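PDB 5LPI: centrosomal protein of 104 kDa, which is required for ciliogenesis and for the structural integrity of the ciliary tip, this chain being its array of four zinc fingers. Local coordinates for residues A[31-41]-A[122-133]; A[69-77]-A[86-95]. All coordinates share one frame; numbering follows the deposited sequence.

In the fold
Four zinc sites, each of three cysteines and a histidine, follow one another along the chain, and the two contacts sit at different levels of that array. Interaction 1 begins at the end of helix 27-35, where the first finger passes into strand 39-41, and is completed only by residues 122-133, the end of helix 115-123 and the tail behind it. It thus closes a loop of 80 residues and brings the last site back against the first. Nested within that loop, interaction 2 joins residues 69-77 to 86-95 and closes the third finger round its own zinc, bridging 8 residues. The centres of the contacts lie about 24 Å apart and the two do not touch.

Interaction 1: residues A[31-41]-A[122-133]; sequences HYWKHCLMLTR and LMGPAGCTMNLR. With ZN (zinc ion), chain G; ZN (zinc ion), chain H.
Arg133 reaches with an extended chain to the C-terminal end of helix 27-35 and the turn that follows. NH1 and NH2 both grip Tyr32 O end-on, close to the guanidinium plane, with NH2 2.9 Å from that oxygen; NH1 also bonds Cys36 O at 2.8 Å. These three bonds set the turn of the group, and Leu39 O and Lys34 O lie over its two faces. A lysine in its place could not make all three bonds and would probably leave Tyr32 O without its two-nitrogen grip and the C-terminal tail freer to turn. Alongside, Asn131 ND2 divides its hydrogens between Leu37 O (3.0 Å, on a lone pair) and Leu122 O, spanning both segments, while one water joins Asn131 OD1 to Leu39 O.

Each segment belongs to a zinc finger: His31 and Cys36 complete the first site with Cys13 and Cys16, and Cys128 serves the fourth with Cys104, Cys107 and His121. The contact packs these end fingers together. Met38, its chain bent at chi2 (-65°) and chi3 (-59°), brings SD to 3.7 Å from Met123 CG and CE to 3.8 Å from Leu122 CD1; Leu37 CB also meets Met123 CG. Toward solvent the contact is looser: exposed Arg41 crosses Arg133 at about a right angle, bonding Trp33 O instead, and a second water is held by Arg41 N and only weakly by Arg133 NE.

Interaction 2: residues A[69-77]-A[86-95]; sequences GKCYRCSEA and HIKHKDCNPA. With ZN (zinc ion), chain E.
Arg73 lays its guanidinium flat against the ring of Pro94, whose CG sits over the centre of one face, 3.7 Å from CZ; Lys90 O covers the opposite face toward the rim. The bend at chi3 (148°) turns the group to take Cys92 O side-on, NE and NH2 each 3.0 Å from that oxygen. On the way the aliphatic part passes the sulfur of Cys92, with CD 3.4 Å from SG. At the backbone, Ala95 N donates to Arg73 O.

Behind this lid is the third zinc site, a finger of three cysteines and one histidine. The CxxC knuckle after strand 68-70 supplies Cys71 and Cys74, helix 83-89 gives His86, and Cys92 comes from the loop beyond. His86 NE2 is 2.0 Å from the zinc, and Cys71 SG meets the imidazole at its edge. Cys74 N also points at Cys71 SG, 3.5 Å away in a nearly straight bond (164°). Beyond the finger, Glu76 pairs with Arg103, and Asn93 ND2 bonds His108 O. Three thiolates on one zinc probably leave net negative charge, which the hydrogen bond to Cys71 SG and the nearby positive Arg73 would partly offset.

Interaction 1: residues A[31-41]-A[122-133]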
loop_
_atom_site.group_PDB
_atom_site.type_symbol
_atom_site.label_atom_id
_atom_site.label_comp_id
_atom_site.label_asym_id
_atom_site.label_seq_id
_atom_site.Cartn_x
_atom_site.Cartn_y
_atom_site.Cartn_z
ATOM N N HIS A 31 -10.578 12.309 -2.683
ATOM C CA HIS A 31 -10.073 11.610 -1.509
ATOM C C HIS A 31 -8.932 10.655 -1.858
ATOM O O HIS A 31 -7.865 10.700 -1.236
ATOM C CB HIS A 31 -11.233 10.852 -0.834
ATOM C CG HIS A 31 -10.822 10.088 0.384
ATOM N ND1 HIS A 31 -10.413 10.707 1.545
ATOM C CD2 HIS A 31 -10.757 8.756 0.624
ATOM C CE1 HIS A 31 -10.117 9.792 2.450
ATOM N NE2 HIS A 31 -10.313 8.604 1.913
ATOM N N TYR A 32 -9.140 9.776 -2.845
ATOM C CA TYR A 32 -8.096 8.817 -3.200
ATOM C C TYR A 32 -6.866 9.526 -3.749
ATOM O O TYR A 32 -5.729 9.116 -3.491
ATOM C CB TYR A 32 -8.585 7.817 -4.244
ATOM C CG TYR A 32 -9.918 7.121 -3.989
ATOM C CD1 TYR A 32 -10.288 6.688 -2.719
ATOM C CD2 TYR A 32 -10.792 6.877 -5.047
ATOM C CE1 TYR A 32 -11.523 6.041 -2.513
ATOM C CE2 TYR A 32 -12.015 6.231 -4.852
ATOM C CZ TYR A 32 -12.373 5.817 -3.579
ATOM O OH TYR A 32 -13.588 5.183 -3.392
ATOM N N TRP A 33 -7.081 10.570 -4.552
ATOM C CA TRP A 33 -5.978 11.213 -5.255
ATOM C C TRP A 33 -5.051 11.943 -4.289
ATOM O O TRP A 33 -3.834 11.981 -4.517
ATOM C CB TRP A 33 -6.541 12.178 -6.308
ATOM C CG TRP A 33 -5.514 12.909 -7.117
ATOM C CD1 TRP A 33 -5.344 14.264 -7.187
ATOM C CD2 TRP A 33 -4.531 12.337 -7.999
ATOM N NE1 TRP A 33 -4.319 14.562 -8.050
ATOM C CE2 TRP A 33 -3.806 13.405 -8.565
ATOM C CE3 TRP A 33 -4.210 11.030 -8.378
ATOM C CZ2 TRP A 33 -2.762 13.206 -9.465
ATOM C CZ3 TRP A 33 -3.180 10.831 -9.279
ATOM C CH2 TRP A 33 -2.469 11.917 -9.816
ATOM N N LYS A 34 -5.589 12.492 -3.207
ATOM C CA LYS A 34 -4.815 13.371 -2.331
ATOM C C LYS A 34 -4.747 12.961 -0.864
ATOM O O LYS A 34 -3.724 13.225 -0.227
ATOM C CB LYS A 34 -5.373 14.800 -2.384
ATOM C CG LYS A 34 -5.104 15.487 -3.731
ATOM C CD LYS A 34 -5.550 16.930 -3.709
ATOM C CE LYS A 34 -5.141 17.599 -5.046
ATOM N NZ LYS A 34 -5.342 19.068 -5.050
ATOM N N HIS A 35 -5.779 12.341 -0.309
ATOM C CA HIS A 35 -5.927 12.348 1.146
ATOM C C HIS A 35 -5.912 10.983 1.815
ATOM O O HIS A 35 -5.405 10.880 2.928
ATOM C CB HIS A 35 -7.223 13.065 1.525
ATOM C CG HIS A 35 -7.278 14.470 1.032
ATOM N ND1 HIS A 35 -6.386 15.432 1.445
ATOM C CD2 HIS A 35 -8.100 15.073 0.139
ATOM C CE1 HIS A 35 -6.659 16.575 0.837
ATOM N NE2 HIS A 35 -7.695 16.385 0.041
ATOM N N CYS A 36 -6.474 9.941 1.199
ATOM C CA CYS A 36 -6.629 8.661 1.893
ATOM C C CYS A 36 -5.289 8.117 2.379
ATOM O O CYS A 36 -4.368 7.913 1.585
ATOM C CB CYS A 36 -7.299 7.636 0.980
ATOM S SG CYS A 36 -7.650 6.038 1.806
ATOM N N LEU A 37 -5.191 7.844 3.690
ATOM C CA LEU A 37 -3.928 7.379 4.264
ATOM C C LEU A 37 -3.557 5.968 3.819
ATOM O O LEU A 37 -2.394 5.576 3.956
ATOM C CB LEU A 37 -3.992 7.431 5.799
ATOM C CG LEU A 37 -4.161 8.827 6.404
ATOM C CD1 LEU A 37 -4.277 8.760 7.911
ATOM C CD2 LEU A 37 -3.015 9.734 5.997
ATOM N N MET A 38 -4.501 5.194 3.302
ATOM C CA MET A 38 -4.221 3.824 2.894
ATOM C C MET A 38 -3.723 3.722 1.460
ATOM O O MET A 38 -3.306 2.634 1.025
ATOM C CB MET A 38 -5.471 2.965 3.064
ATOM C CG MET A 38 -6.009 2.948 4.491
ATOM S SD MET A 38 -4.860 2.154 5.648
ATOM C CE MET A 38 -4.762 0.533 4.885
ATOM N N LEU A 39 -3.744 4.820 0.724
ATOM C CA LEU A 39 -3.379 4.823 -0.679
ATOM C C LEU A 39 -2.160 5.708 -0.894
ATOM O O LEU A 39 -1.810 6.551 -0.059
ATOM C CB LEU A 39 -4.547 5.326 -1.547
ATOM C CG LEU A 39 -5.915 4.716 -1.267
ATOM C CD1 LEU A 39 -6.984 5.407 -2.134
ATOM C CD2 LEU A 39 -5.923 3.201 -1.503
ATOM N N THR A 40 -1.521 5.499 -2.041
ATOM C CA THR A 40 -0.397 6.313 -2.463
ATOM C C THR A 40 -0.495 6.506 -3.970
ATOM O O THR A 40 -1.136 5.722 -4.672
ATOM C CB THR A 40 0.938 5.655 -2.060
ATOM O OG1 THR A 40 1.998 6.562 -2.318
ATOM C CG2 THR A 40 1.194 4.382 -2.863
ATOM N N ARG A 41 0.120 7.571 -4.471
ATOM C CA ARG A 41 0.297 7.727 -5.910
ATOM C C ARG A 41 1.578 7.030 -6.329
ATOM O O ARG A 41 2.653 7.373 -5.834
ATOM C CB ARG A 41 0.399 9.195 -6.318
ATOM C CG ARG A 41 -0.879 9.916 -6.513
ATOM C CD ARG A 41 -0.571 11.368 -6.897
ATOM N NE ARG A 41 -1.479 12.264 -6.210
ATOM C CZ ARG A 41 -1.300 13.569 -6.093
ATOM N NH1 ARG A 41 -0.231 14.148 -6.628
ATOM N NH2 ARG A 41 -2.193 14.279 -5.438
ATOM N N LEU A 122 -0.698 2.038 9.022
ATOM C CA LEU A 122 -0.633 3.169 8.097
ATOM C C LEU A 122 -1.313 4.424 8.644
ATOM O O LEU A 122 -0.891 5.539 8.323
ATOM C CB LEU A 122 -1.243 2.762 6.757
ATOM C CG LEU A 122 -0.378 1.759 5.978
ATOM C CD1 LEU A 122 -1.091 1.297 4.719
ATOM C CD2 LEU A 122 0.985 2.374 5.623
ATOM N N MET A 123 -2.329 4.277 9.495
ATOM C CA MET A 123 -3.097 5.423 9.964
ATOM C C MET A 123 -2.970 5.709 11.448
ATOM O O MET A 123 -3.267 6.829 11.870
ATOM C CB MET A 123 -4.580 5.216 9.650
ATOM C CG MET A 123 -4.779 4.757 8.247
ATOM S SD MET A 123 -6.465 5.006 7.750
ATOM C CE MET A 123 -7.281 3.613 8.401
ATOM N N GLY A 124 -2.565 4.733 12.244
ATOM C CA GLY A 124 -2.602 4.880 13.675
ATOM C C GLY A 124 -1.547 5.850 14.151
ATOM O O GLY A 124 -0.712 6.329 13.375
ATOM N N PRO A 125 -1.566 6.161 15.442
ATOM C CA PRO A 125 -0.507 6.996 16.008
ATOM C C PRO A 125 0.753 6.175 16.214
ATOM O O PRO A 125 0.705 4.982 16.528
ATOM C CB PRO A 125 -1.096 7.471 17.347
ATOM C CG PRO A 125 -2.411 6.715 17.528
ATOM C CD PRO A 125 -2.463 5.642 16.487
ATOM N N ALA A 126 1.894 6.836 16.011
ATOM C CA ALA A 126 3.210 6.217 16.142
ATOM C C ALA A 126 3.359 4.990 15.247
ATOM O O ALA A 126 4.162 4.094 15.541
ATOM C CB ALA A 126 3.517 5.851 17.599
ATOM N N GLY A 127 2.596 4.934 14.157
ATOM C CA GLY A 127 2.692 3.829 13.226
ATOM C C GLY A 127 3.763 4.071 12.183
ATOM O O GLY A 127 4.921 4.324 12.532
ATOM N N CYS A 128 3.380 4.026 10.904
ATOM C CA CYS A 128 4.342 4.132 9.814
ATOM C C CYS A 128 4.970 5.521 9.779
ATOM O O CYS A 128 4.270 6.534 9.796
ATOM C CB CYS A 128 3.668 3.831 8.474
ATOM S SG CYS A 128 4.861 3.671 7.116
ATOM N N THR A 129 6.294 5.567 9.723
ATOM C CA THR A 129 7.015 6.826 9.627
ATOM C C THR A 129 7.252 7.264 8.190
ATOM O O THR A 129 7.788 8.353 7.971
ATOM C CB THR A 129 8.367 6.709 10.321
ATOM O OG1 THR A 129 9.205 5.864 9.526
ATOM C CG2 THR A 129 8.203 6.083 11.693
ATOM N N MET A 130 6.898 6.440 7.209
ATOM C CA MET A 130 7.221 6.728 5.820
ATOM C C MET A 130 5.972 6.977 4.979
ATOM O O MET A 130 6.061 7.000 3.752
ATOM C CB MET A 130 8.053 5.586 5.221
ATOM C CG MET A 130 9.445 5.432 5.831
ATOM S SD MET A 130 10.425 6.940 5.628
ATOM C CE MET A 130 10.649 6.968 3.852
ATOM N N ASN A 131 4.814 7.171 5.608
ATOM C CA ASN A 131 3.566 7.441 4.892
ATOM C C ASN A 131 3.438 8.947 4.700
ATOM O O ASN A 131 3.065 9.674 5.627
ATOM C CB ASN A 131 2.382 6.871 5.663
ATOM C CG ASN A 131 1.081 6.979 4.902
ATOM O OD1 ASN A 131 1.037 7.515 3.790
ATOM N ND2 ASN A 131 0.006 6.456 5.494
ATOM N N LEU A 132 3.709 9.414 3.475
ATOM C CA LEU A 132 3.802 10.846 3.213
ATOM C C LEU A 132 2.461 11.564 3.271
ATOM O O LEU A 132 2.447 12.799 3.307
ATOM C CB LEU A 132 4.456 11.092 1.852
ATOM C CG LEU A 132 5.794 10.367 1.666
ATOM C CD1 LEU A 132 6.403 10.653 0.296
ATOM C CD2 LEU A 132 6.760 10.731 2.792
ATOM N N ARG A 133 1.341 10.845 3.261
ATOM C CA ARG A 133 0.069 11.516 3.481
ATOM C C ARG A 133 -0.253 11.680 4.954
ATOM O O ARG A 133 -1.255 12.320 5.280
ATOM C CB ARG A 133 -1.077 10.760 2.808
ATOM C CG ARG A 133 -0.995 10.772 1.292
ATOM C CD ARG A 133 -2.103 9.967 0.687
ATOM N NE ARG A 133 -2.043 9.992 -0.771
ATOM C CZ ARG A 133 -3.018 9.547 -1.543
ATOM N NH1 ARG A 133 -4.114 9.054 -0.978
ATOM N NH2 ARG A 133 -2.904 9.620 -2.868
HETATM ZN ZN ZN G . -9.829 6.601 2.459
HETATM ZN ZN ZN H . 5.278 1.422 7.107
HETATM O O HOH W 1 0.190 7.677 1.185
HETATM O O HOH W 2 0.781 10.107 -2.583
#

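Interaction 2: residues A[69-77]-A[86-95]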
loop_
_atom_site.group_PDB
_atom_site.type_symbol
_atom_site.label_atom_id
_atom_site.label_comp_id
_atom_site.label_asym_id
_atom_site.label_seq_id
_atom_site.Cartn_x
_atom_site.Cartn_y
_atom_site.Cartn_z
ATOM N N GLY A 69 12.271 -5.763 -10.748
ATOM C CA GLY A 69 12.316 -7.168 -10.417
ATOM C C GLY A 69 12.142 -7.354 -8.921
ATOM O O GLY A 69 12.322 -6.426 -8.130
ATOM N N LYS A 70 11.778 -8.579 -8.540
ATOM C CA LYS A 70 11.466 -8.896 -7.153
ATOM C C LYS A 70 12.718 -9.404 -6.457
ATOM O O LYS A 70 13.355 -10.351 -6.933
ATOM C CB LYS A 70 10.358 -9.942 -7.066
ATOM C CG LYS A 70 10.020 -10.373 -5.644
ATOM C CD LYS A 70 8.800 -11.272 -5.643
ATOM C CE LYS A 70 8.326 -11.573 -4.235
ATOM N NZ LYS A 70 7.309 -12.662 -4.227
ATOM N N CYS A 71 13.084 -8.774 -5.345
ATOM C CA CYS A 71 14.139 -9.347 -4.523
ATOM C C CYS A 71 13.567 -10.515 -3.741
ATOM O O CYS A 71 12.627 -10.341 -2.955
ATOM C CB CYS A 71 14.737 -8.318 -3.568
ATOM S SG CYS A 71 15.829 -9.141 -2.345
ATOM N N TYR A 72 14.133 -11.704 -3.956
ATOM C CA TYR A 72 13.654 -12.884 -3.258
ATOM C C TYR A 72 13.942 -12.830 -1.765
ATOM O O TYR A 72 13.354 -13.615 -1.016
ATOM C CB TYR A 72 14.265 -14.136 -3.890
ATOM C CG TYR A 72 13.871 -14.332 -5.346
ATOM C CD1 TYR A 72 12.719 -13.742 -5.864
ATOM C CD2 TYR A 72 14.651 -15.105 -6.202
ATOM C CE1 TYR A 72 12.358 -13.915 -7.189
ATOM C CE2 TYR A 72 14.294 -15.290 -7.530
ATOM C CZ TYR A 72 13.148 -14.691 -8.017
ATOM O OH TYR A 72 12.797 -14.871 -9.337
ATOM N N ARG A 73 14.801 -11.916 -1.308
ATOM C CA ARG A 73 15.047 -11.781 0.127
ATOM C C ARG A 73 13.943 -10.976 0.803
ATOM O O ARG A 73 13.289 -11.461 1.733
ATOM C CB ARG A 73 16.421 -11.143 0.375
ATOM C CG ARG A 73 16.850 -11.049 1.845
ATOM C CD ARG A 73 18.252 -10.435 1.944
ATOM N NE ARG A 73 18.474 -9.643 3.158
ATOM C CZ ARG A 73 19.100 -10.096 4.241
ATOM N NH1 ARG A 73 19.568 -11.336 4.264
ATOM N NH2 ARG A 73 19.277 -9.306 5.292
ATOM N N CYS A 74 13.706 -9.748 0.344
ATOM C CA CYS A 74 12.726 -8.890 0.992
ATOM C C CYS A 74 11.355 -8.910 0.326
ATOM O O CYS A 74 10.421 -8.332 0.884
ATOM C CB CYS A 74 13.231 -7.442 1.051
ATOM S SG CYS A 74 13.546 -6.719 -0.559
ATOM N N SER A 75 11.214 -9.542 -0.840
ATOM C CA SER A 75 9.966 -9.656 -1.601
ATOM C C SER A 75 9.544 -8.346 -2.252
ATOM O O SER A 75 8.479 -8.301 -2.881
ATOM C CB SER A 75 8.793 -10.168 -0.751
ATOM O OG SER A 75 8.283 -9.130 0.084
ATOM N N GLU A 76 10.334 -7.285 -2.137
ATOM C CA GLU A 76 9.972 -5.993 -2.691
ATOM C C GLU A 76 10.433 -5.866 -4.144
ATOM O O GLU A 76 11.296 -6.607 -4.623
ATOM C CB GLU A 76 10.565 -4.865 -1.843
ATOM C CG GLU A 76 10.038 -4.853 -0.402
ATOM C CD GLU A 76 10.580 -3.705 0.435
ATOM O OE1 GLU A 76 11.262 -2.810 -0.121
ATOM O OE2 GLU A 76 10.326 -3.701 1.661
ATOM N N ALA A 77 9.819 -4.917 -4.847
ATOM C CA ALA A 77 10.251 -4.549 -6.188
ATOM C C ALA A 77 11.465 -3.632 -6.119
ATOM O O ALA A 77 11.514 -2.692 -5.319
ATOM C CB ALA A 77 9.125 -3.841 -6.944
ATOM N N HIS A 86 21.607 -4.800 -5.209
ATOM C CA HIS A 86 20.701 -4.967 -4.071
ATOM C C HIS A 86 20.864 -6.349 -3.452
ATOM O O HIS A 86 21.021 -6.489 -2.235
ATOM C CB HIS A 86 19.245 -4.743 -4.510
ATOM C CG HIS A 86 18.237 -4.933 -3.408
ATOM N ND1 HIS A 86 17.658 -3.875 -2.740
ATOM C CD2 HIS A 86 17.710 -6.056 -2.858
ATOM C CE1 HIS A 86 16.821 -4.336 -1.827
ATOM N NE2 HIS A 86 16.839 -5.656 -1.871
ATOM N N ILE A 87 20.859 -7.383 -4.294
ATOM C CA ILE A 87 20.986 -8.756 -3.817
ATOM C C ILE A 87 22.354 -8.985 -3.191
ATOM O O ILE A 87 22.471 -9.623 -2.137
ATOM C CB ILE A 87 20.709 -9.730 -4.978
ATOM C CG1 ILE A 87 19.204 -9.791 -5.264
ATOM C CG2 ILE A 87 21.280 -11.107 -4.697
ATOM C CD1 ILE A 87 18.870 -10.417 -6.593
ATOM N N LYS A 88 23.405 -8.452 -3.818
ATOM C CA LYS A 88 24.755 -8.637 -3.296
ATOM C C LYS A 88 24.929 -7.954 -1.943
ATOM O O LYS A 88 25.549 -8.519 -1.034
ATOM C CB LYS A 88 25.781 -8.118 -4.305
ATOM C CG LYS A 88 26.210 -9.156 -5.352
ATOM C CD LYS A 88 26.979 -10.321 -4.716
ATOM C CE LYS A 88 27.681 -11.204 -5.757
ATOM N NZ LYS A 88 26.863 -12.366 -6.221
ATOM N N HIS A 89 24.360 -6.758 -1.774
ATOM C CA HIS A 89 24.555 -6.018 -0.531
ATOM C C HIS A 89 23.832 -6.642 0.661
ATOM O O HIS A 89 24.247 -6.411 1.801
ATOM C CB HIS A 89 24.118 -4.568 -0.707
ATOM C CG HIS A 89 25.154 -3.708 -1.360
ATOM N ND1 HIS A 89 25.280 -2.362 -1.097
ATOM C CD2 HIS A 89 26.119 -4.006 -2.262
ATOM C CE1 HIS A 89 26.275 -1.866 -1.809
ATOM N NE2 HIS A 89 26.801 -2.843 -2.526
ATOM N N LYS A 90 22.777 -7.426 0.427
ATOM C CA LYS A 90 22.067 -8.148 1.494
ATOM C C LYS A 90 21.704 -7.240 2.670
ATOM O O LYS A 90 21.797 -7.633 3.835
ATOM C CB LYS A 90 22.887 -9.345 1.986
ATOM C CG LYS A 90 22.954 -10.504 1.024
ATOM C CD LYS A 90 23.799 -11.633 1.595
ATOM C CE LYS A 90 24.232 -12.612 0.506
ATOM N NZ LYS A 90 25.095 -13.715 1.033
ATOM N N ASP A 91 21.300 -6.007 2.373
ATOM C CA ASP A 91 20.963 -5.055 3.424
ATOM C C ASP A 91 19.465 -4.900 3.648
ATOM O O ASP A 91 19.070 -4.230 4.608
ATOM C CB ASP A 91 21.569 -3.683 3.117
ATOM C CG ASP A 91 23.076 -3.683 3.217
ATOM O OD1 ASP A 91 23.614 -4.430 4.065
ATOM O OD2 ASP A 91 23.722 -2.944 2.444
ATOM N N CYS A 92 18.632 -5.496 2.795
ATOM C CA CYS A 92 17.188 -5.360 2.932
ATOM C C CYS A 92 16.676 -6.227 4.083
ATOM O O CYS A 92 17.332 -7.182 4.520
ATOM C CB CYS A 92 16.492 -5.750 1.625
ATOM S SG CYS A 92 16.860 -7.436 1.075
ATOM N N ASN A 93 15.492 -5.875 4.583
ATOM C CA ASN A 93 14.887 -6.635 5.670
ATOM C C ASN A 93 14.199 -7.880 5.117
ATOM O O ASN A 93 13.286 -7.755 4.288
ATOM C CB ASN A 93 13.885 -5.772 6.426
ATOM C CG ASN A 93 13.236 -6.522 7.601
ATOM O OD1 ASN A 93 13.764 -7.534 8.084
ATOM N ND2 ASN A 93 12.080 -6.040 8.040
ATOM N N PRO A 94 14.580 -9.082 5.548
ATOM C CA PRO A 94 13.986 -10.292 4.960
ATOM C C PRO A 94 12.479 -10.351 5.164
ATOM O O PRO A 94 11.937 -9.848 6.152
ATOM C CB PRO A 94 14.699 -11.430 5.700
ATOM C CG PRO A 94 16.002 -10.823 6.139
ATOM C CD PRO A 94 15.673 -9.405 6.487
ATOM N N ALA A 95 11.801 -10.964 4.199
ATOM C CA ALA A 95 10.354 -11.099 4.241
ATOM C C ALA A 95 9.960 -12.392 4.948
ATOM O O ALA A 95 10.769 -13.307 5.125
ATOM C CB ALA A 95 9.768 -11.073 2.828
HETATM ZN ZN ZN E . 15.845 -7.193 -0.942
#